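Local coordinates for type III chaperone protein ShcA (Pseudomonas syringae pv. tomato, PDB 4G6T) that probably binds a type III effector protein in the bacterial cytoplasm and keeps it ready for secretion, as class I chaperones of the CesT family do, at residues A[7-12]-A[45-50]. Numbering follows the deposited sequence.
Sequences LFYKTL and LSCDYA
Tyr9, in the first turn of helix 8-19, reaches across to Cys47, near the end of strand 41-48, and to Tyr49, just beyond it. The sulfur of Cys47 presses on the root of the tyrosine, with SG 3.4 Å from Tyr9 CB and 3.7 Å from Tyr9 CG. It approaches the ring obliquely, 43° off the normal, in a sulfur-aromatic contact. Farther out, Tyr9 CE2 comes within 3.9 Å of Tyr49 CD1; the two ring planes are inclined at 70° and their centroids lie 5.9 Å apart. Tyr9 CG stands anti to its own carbonyl carbon (chi1 -56°), which carries the ring off the helix toward the strand. In the alpha/beta fold of CesT-type chaperones, this joins the N-terminal helix to the antiparallel sheet, where strand 41-48 runs between strands 32-37 and 53-59. No direct hydrogen bond links the segments; instead a water lying in the plane of the Tyr9 ring accepts from Tyr9 OH at 2.7 Å and donates to Tyr49 O, also at 2.7 Å. Cys47 O lies on one face of the Tyr49 ring, offset toward its rim. Leu106 and Arg103 also touch Tyr9, while Phe27 and Leu54 pack on Cys47.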
ATOM      1  N   LEU A   7      15.925   6.775  -1.280  1.00 20.54           N
ATOM      2  CA  LEU A   7      15.363   6.365  -2.578  1.00 21.70           C
ATOM      3  C   LEU A   7      15.314   4.859  -2.780  1.00 21.67           C
ATOM      4  O   LEU A   7      14.910   4.388  -3.800  1.00 23.00           O
ATOM      5  CB  LEU A   7      16.083   7.039  -3.747  1.00 22.26           C
ATOM      6  CG  LEU A   7      15.753   8.487  -3.975  1.00 24.95           C
ATOM      7  CD1 LEU A   7      16.898   9.142  -4.727  1.00 26.54           C
ATOM      8  CD2 LEU A   7      14.380   8.568  -4.651  1.00 27.71           C
ATOM      9  N   PHE A   8      15.805   4.068  -1.812  1.00 22.54           N
ATOM     10  CA  PHE A   8      15.744   2.614  -1.863  1.00 22.72           C
ATOM     11  C   PHE A   8      14.329   2.075  -2.179  1.00 20.68           C
ATOM     12  O   PHE A   8      14.182   1.142  -2.919  1.00 21.04           O
ATOM     13  CB  PHE A   8      16.187   2.079  -0.504  1.00 22.71           C
ATOM     14  CG  PHE A   8      16.343   0.595  -0.433  1.00 23.91           C
ATOM     15  CD1 PHE A   8      17.544   0.016  -0.802  1.00 27.83           C
ATOM     16  CD2 PHE A   8      15.292  -0.215  -0.047  1.00 28.58           C
ATOM     17  CE1 PHE A   8      17.734  -1.372  -0.727  1.00 27.90           C
ATOM     18  CE2 PHE A   8      15.453  -1.610   0.006  1.00 28.00           C
ATOM     19  CZ  PHE A   8      16.673  -2.178  -0.345  1.00 28.62           C
ATOM     20  N   TYR A   9      13.331   2.698  -1.545  1.00 21.02           N
ATOM     21  CA  TYR A   9      11.927   2.299  -1.690  1.00 21.60           C
ATOM     22  C   TYR A   9      11.447   2.481  -3.138  1.00 20.60           C
ATOM     23  O   TYR A   9      10.864   1.570  -3.709  1.00 20.19           O
ATOM     24  CB  TYR A   9      11.031   3.073  -0.726  1.00 21.26           C
ATOM     25  CG  TYR A   9      11.497   2.921   0.735  1.00 22.05           C
ATOM     26  CD1 TYR A   9      11.277   1.737   1.443  1.00 22.96           C
ATOM     27  CD2 TYR A   9      12.262   3.908   1.327  1.00 23.22           C
ATOM     28  CE1 TYR A   9      11.794   1.600   2.730  1.00 24.13           C
ATOM     29  CE2 TYR A   9      12.775   3.771   2.592  1.00 24.31           C
ATOM     30  CZ  TYR A   9      12.546   2.605   3.270  1.00 24.45           C
ATOM     31  OH  TYR A   9      13.080   2.523   4.582  1.00 26.87           O
ATOM     32  N   LYS A  10      11.785   3.634  -3.707  1.00 22.43           N
ATOM     33  CA  LYS A  10      11.454   3.887  -5.120  1.00 22.76           C
ATOM     34  C   LYS A  10      12.128   2.878  -6.011  1.00 21.03           C
ATOM     35  O   LYS A  10      11.548   2.335  -6.963  1.00 21.74           O
ATOM     36  CB  LYS A  10      11.890   5.282  -5.511  1.00 25.91           C
ATOM     37  CG  LYS A  10      11.715   5.506  -6.996  1.00 29.25           C
ATOM     38  CD  LYS A  10      12.217   6.846  -7.483  1.00 31.72           C
ATOM     39  CE  LYS A  10      11.882   7.046  -8.960  1.00 32.73           C
ATOM     40  NZ  LYS A  10      12.567   6.132  -9.892  1.00 31.29           N
ATOM     41  N   THR A  11      13.410   2.618  -5.797  1.00 21.02           N
ATOM     42  CA  THR A  11      14.100   1.642  -6.602  1.00 22.56           C
ATOM     43  C   THR A  11      13.430   0.267  -6.592  1.00 22.06           C
ATOM     44  O   THR A  11      13.307  -0.441  -7.599  1.00 23.27           O
ATOM     45  CB  THR A  11      15.592   1.555  -6.196  1.00 24.27           C
ATOM     46  OG1 THR A  11      16.090   2.895  -6.227  1.00 27.33           O
ATOM     47  CG2 THR A  11      16.340   0.629  -7.129  1.00 23.66           C
ATOM     48  N   LEU A  12      12.993  -0.126  -5.395  1.00 21.62           N
ATOM     49  CA  LEU A  12      12.285  -1.379  -5.236  1.00 22.07           C
ATOM     50  C   LEU A  12      10.979  -1.333  -6.026  1.00 21.13           C
ATOM     51  O   LEU A  12      10.632  -2.311  -6.692  1.00 22.59           O
ATOM     52  CB  LEU A  12      11.985  -1.655  -3.759  1.00 21.58           C
ATOM     53  CG  LEU A  12      11.084  -2.858  -3.492  1.00 23.53           C
ATOM     54  CD1 LEU A  12      11.731  -4.126  -3.926  1.00 25.23           C
ATOM     55  CD2 LEU A  12      10.756  -2.820  -1.995  1.00 24.68           C
ATOM     56  N   LEU A  45       0.910   1.486  -0.483  1.00 19.86           N
ATOM     57  CA  LEU A  45       2.275   1.303   0.037  1.00 20.66           C
ATOM     58  C   LEU A  45       2.773   2.634   0.549  1.00 22.02           C
ATOM     59  O   LEU A  45       2.681   3.667  -0.156  1.00 22.49           O
ATOM     60  CB  LEU A  45       3.193   0.835  -1.051  1.00 21.55           C
ATOM     61  CG  LEU A  45       2.983  -0.476  -1.737  1.00 22.59           C
ATOM     62  CD1 LEU A  45       4.017  -0.737  -2.818  1.00 25.02           C
ATOM     63  CD2 LEU A  45       2.924  -1.635  -0.751  1.00 25.91           C
ATOM     64  N   SER A  46       3.313   2.669   1.773  1.00 18.95           N
ATOM     65  CA  SER A  46       3.679   3.901   2.429  1.00 20.14           C
ATOM     66  C   SER A  46       5.104   3.790   2.967  1.00 21.46           C
ATOM     67  O   SER A  46       5.400   2.824   3.690  1.00 21.21           O
ATOM     68  CB  SER A  46       2.722   4.230   3.568  1.00 23.29           C
ATOM     69  OG  SER A  46       2.904   5.507   4.160  1.00 30.24           O
ATOM     70  N   CYS A  47       5.957   4.773   2.633  1.00 21.48           N
ATOM     71  CA  CYS A  47       7.337   4.705   3.045  1.00 20.99           C
ATOM     72  C   CYS A  47       7.510   5.378   4.394  1.00 22.76           C
ATOM     73  O   CYS A  47       7.239   6.567   4.531  1.00 25.45           O
ATOM     74  CB  CYS A  47       8.211   5.491   2.039  1.00 21.13           C
ATOM     75  SG  CYS A  47       8.243   4.745   0.426  1.00 22.92           S
ATOM     76  N   ASP A  48       7.968   4.634   5.397  1.00 21.87           N
ATOM     77  CA  ASP A  48       8.226   5.243   6.677  1.00 22.91           C
ATOM     78  C   ASP A  48       9.735   5.384   6.811  1.00 21.76           C
ATOM     79  O   ASP A  48      10.436   4.486   7.283  1.00 22.66           O
ATOM     80  CB  ASP A  48       7.629   4.404   7.792  1.00 23.34           C
ATOM     81  CG  ASP A  48       7.788   5.051   9.152  1.00 25.53           C
ATOM     82  OD1 ASP A  48       8.500   6.060   9.276  1.00 25.83           O
ATOM     83  OD2 ASP A  48       7.183   4.501  10.120  1.00 25.10           O
ATOM     84  N   TYR A  49      10.248   6.497   6.337  1.00 23.27           N
ATOM     85  CA  TYR A  49      11.693   6.649   6.173  1.00 22.24           C
ATOM     86  C   TYR A  49      12.384   6.660   7.531  1.00 21.83           C
ATOM     87  O   TYR A  49      13.402   6.010   7.652  1.00 25.12           O
ATOM     88  CB  TYR A  49      12.050   7.954   5.446  1.00 23.25           C
ATOM     89  CG  TYR A  49      11.316   8.218   4.115  1.00 22.16           C
ATOM     90  CD1 TYR A  49      11.644   7.503   2.944  1.00 22.34           C
ATOM     91  CD2 TYR A  49      10.291   9.104   4.073  1.00 23.32           C
ATOM     92  CE1 TYR A  49      10.939   7.717   1.771  1.00 22.92           C
ATOM     93  CE2 TYR A  49       9.593   9.283   2.898  1.00 23.03           C
ATOM     94  CZ  TYR A  49       9.955   8.639   1.760  1.00 23.10           C
ATOM     95  OH  TYR A  49       9.247   8.859   0.574  1.00 23.50           O
ATOM     96  N   ALA A  50      11.780   7.356   8.486  1.00 23.12           N
ATOM     97  CA  ALA A  50      12.370   7.526   9.810  1.00 24.87           C
ATOM     98  C   ALA A  50      12.530   6.204  10.510  1.00 26.81           C
ATOM     99  O   ALA A  50      13.549   5.982  11.222  1.00 30.07           O
ATOM    100  CB  ALA A  50      11.533   8.483  10.626  1.00 26.88           C
TER
HETATM  101  O   HOH W   1      14.413   4.750   5.478  1.00 27.35           O